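Local coordinates for protein putative Endoribonuclease L-PSP (Entamoeba histolytica, PDB 3M1X) that is of unconfirmed function but, as a member of the RutC (YjgF/YER057c/UK114) family, may act as a deaminase, at residues E72-V77 against G109-I114. Sequence-based numbering, arbitrary orientation. Where two conformers were deposited one is given.
Sequences EQSKQV and GVFNGI
Ile-114 meets Ser-74 and Lys-75 with both of its branches: CG2 extends opposite the backbone N and leans on the neighbouring helix, while a chi1 of -69° sets CG1 beside that N and carries CD1 back along its own helix. Phe-111, one turn earlier, has CG trans to N, which drops its ring below the isoleucine, toward the sheet. CG2 of Ile-114 rests 3.7 Å from the backbone N of Lys-75 and 3.8 Å from Lys-75 CG, the foot of an extended lysine chain that crosses the isoleucine at about a right angle. CD1 of Ile-114 lies 3.9 Å from Ser-74 CB, so both methyls press on Ser-74 CB from the same side, and CG2 also reaches the peptide that follows it. Ser-74 OG reaches the edge of the Phe-111 ring in its plane, 3.5 Å from CD1, and is hydrogen-bonded to the carbonyl O of Ile-70 one turn back in its own helix.

The segments run roughly parallel, their axes 9.4 Å apart and inclined at 33°. They belong to helices 70-87 and 108-119, which lie side by side on the β-sheet in the α+β fold of this family. Beneath them, Ser-74 and Phe-111 both touch Val-140 of strand 140-146, and Phe-111 also packs on Cys-100 and Leu-102 of strand 95-102. Ile-114 additionally touches Glu-71, and Lys-75 lies at the exposed side of the groove.

The helices are thus joined by van der Waals packing, with the small serine side chain fitting between the isoleucine methyls and the edge of the phenylalanine ring. The buried hydroxyl is satisfied within its own helix, and its oxygen faces the weakly positive rim of the ring, a placement likely to be mildly favourable.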
loop_
_atom_site.group_PDB
_atom_site.type_symbol
_atom_site.label_atom_id
_atom_site.label_comp_id
_atom_site.label_asym_id
_atom_site.label_seq_id
_atom_site.Cartn_x
_atom_site.Cartn_y
_atom_site.Cartn_z
ATOM N N GLU A 72 16.845 -14.010 9.587
ATOM C CA GLU A 72 16.847 -14.934 8.490
ATOM C C GLU A 72 15.781 -14.644 7.451
ATOM O O GLU A 72 16.072 -14.625 6.231
ATOM C CB GLU A 72 16.694 -16.359 9.017
ATOM C CG GLU A 72 17.942 -16.897 9.730
ATOM C CD GLU A 72 17.624 -17.992 10.699
ATOM O OE1 GLU A 72 18.603 -18.588 11.035
ATOM O OE2 GLU A 72 16.546 -18.223 11.227
ATOM N N GLN A 73 14.580 -14.369 7.911
ATOM C CA GLN A 73 13.539 -14.064 6.981
ATOM C C GLN A 73 13.727 -12.720 6.315
ATOM O O GLN A 73 13.410 -12.599 5.128
ATOM C CB GLN A 73 12.149 -14.132 7.622
ATOM C CG GLN A 73 11.766 -15.545 8.025
ATOM C CD GLN A 73 10.357 -15.699 8.550
ATOM O OE1 GLN A 73 9.502 -14.841 8.313
ATOM N NE2 GLN A 73 10.129 -16.790 9.290
ATOM N N SER A 74 14.184 -11.709 7.028
ATOM C CA SER A 74 14.413 -10.399 6.424
ATOM C C SER A 74 15.431 -10.440 5.338
ATOM O O SER A 74 15.275 -9.851 4.241
ATOM C CB SER A 74 14.763 -9.356 7.462
ATOM O OG SER A 74 13.755 -9.145 8.398
ATOM N N LYS A 75 16.553 -11.168 5.556
ATOM C CA LYS A 75 17.549 -11.285 4.531
ATOM C C LYS A 75 16.994 -11.972 3.328
ATOM O O LYS A 75 17.245 -11.562 2.193
ATOM C CB LYS A 75 18.745 -12.068 5.109
ATOM C CG LYS A 75 19.565 -11.330 6.082
ATOM C CD LYS A 75 20.535 -12.223 6.837
ATOM C CE LYS A 75 21.252 -11.409 7.885
ATOM N NZ LYS A 75 22.406 -12.299 8.413
ATOM N N GLN A 76 16.220 -13.015 3.505
ATOM C CA GLN A 76 15.623 -13.747 2.414
ATOM C C GLN A 76 14.639 -12.890 1.626
ATOM O O GLN A 76 14.582 -12.946 0.401
ATOM C CB GLN A 76 14.973 -15.038 2.845
ATOM C CG GLN A 76 14.544 -15.947 1.667
ATOM C CD GLN A 76 15.766 -16.428 0.872
ATOM O OE1 GLN A 76 16.633 -17.040 1.483
ATOM N NE2 GLN A 76 15.831 -16.232 -0.410
ATOM N N VAL A 77 13.826 -12.107 2.328
ATOM C CA VAL A 77 12.891 -11.222 1.673
ATOM C C VAL A 77 13.626 -10.250 0.750
ATOM O O VAL A 77 13.242 -10.040 -0.401
ATOM C CB VAL A 77 12.040 -10.451 2.682
ATOM C CG1 VAL A 77 11.351 -9.180 2.063
ATOM C CG2 VAL A 77 10.962 -11.367 3.338
ATOM N N GLY A 109 13.835 -2.394 14.287
ATOM C CA GLY A 109 15.240 -2.015 14.223
ATOM C C GLY A 109 16.074 -3.022 13.488
ATOM O O GLY A 109 16.885 -2.630 12.634
ATOM N N VAL A 110 15.940 -4.296 13.796
ATOM C CA VAL A 110 16.693 -5.347 13.157
ATOM C C VAL A 110 16.351 -5.366 11.670
ATOM O O VAL A 110 17.203 -5.489 10.807
ATOM C CB VAL A 110 16.572 -6.654 13.883
ATOM C CG1 VAL A 110 17.127 -7.781 13.050
ATOM C CG2 VAL A 110 17.407 -6.551 15.214
ATOM N N PHE A 111 15.045 -5.338 11.393
ATOM C CA PHE A 111 14.635 -5.329 10.010
ATOM C C PHE A 111 15.218 -4.208 9.230
ATOM O O PHE A 111 15.766 -4.334 8.132
ATOM C CB PHE A 111 13.099 -5.301 9.884
ATOM C CG PHE A 111 12.644 -4.964 8.502
ATOM C CD1 PHE A 111 12.726 -5.902 7.532
ATOM C CD2 PHE A 111 12.314 -3.663 8.131
ATOM C CE1 PHE A 111 12.434 -5.606 6.174
ATOM C CE2 PHE A 111 12.003 -3.369 6.815
ATOM C CZ PHE A 111 12.085 -4.319 5.883
ATOM N N ASN A 112 15.197 -3.015 9.842
ATOM C CA ASN A 112 15.622 -1.874 9.151
ATOM C C ASN A 112 17.137 -1.984 8.791
ATOM O O ASN A 112 17.561 -1.552 7.721
ATOM C CB ASN A 112 15.255 -0.643 9.961
ATOM C CG ASN A 112 15.847 0.597 9.347
ATOM O OD1 ASN A 112 15.292 1.125 8.378
ATOM N ND2 ASN A 112 16.982 1.062 9.837
ATOM N N GLY A 113 17.963 -2.527 9.703
ATOM C CA GLY A 113 19.322 -2.716 9.367
ATOM C C GLY A 113 19.596 -3.608 8.171
ATOM O O GLY A 113 20.461 -3.380 7.344
ATOM N N ILE A 114 18.819 -4.676 8.112
ATOM C CA ILE A 114 18.962 -5.644 7.029
ATOM C C ILE A 114 18.482 -5.033 5.661
ATOM O O ILE A 114 19.100 -5.168 4.624
ATOM C CB ILE A 114 18.242 -6.948 7.351
ATOM C CG1 ILE A 114 19.016 -7.656 8.516
ATOM C CG2 ILE A 114 18.087 -7.872 6.141
ATOM C CD1 ILE A 114 18.195 -8.763 9.218
#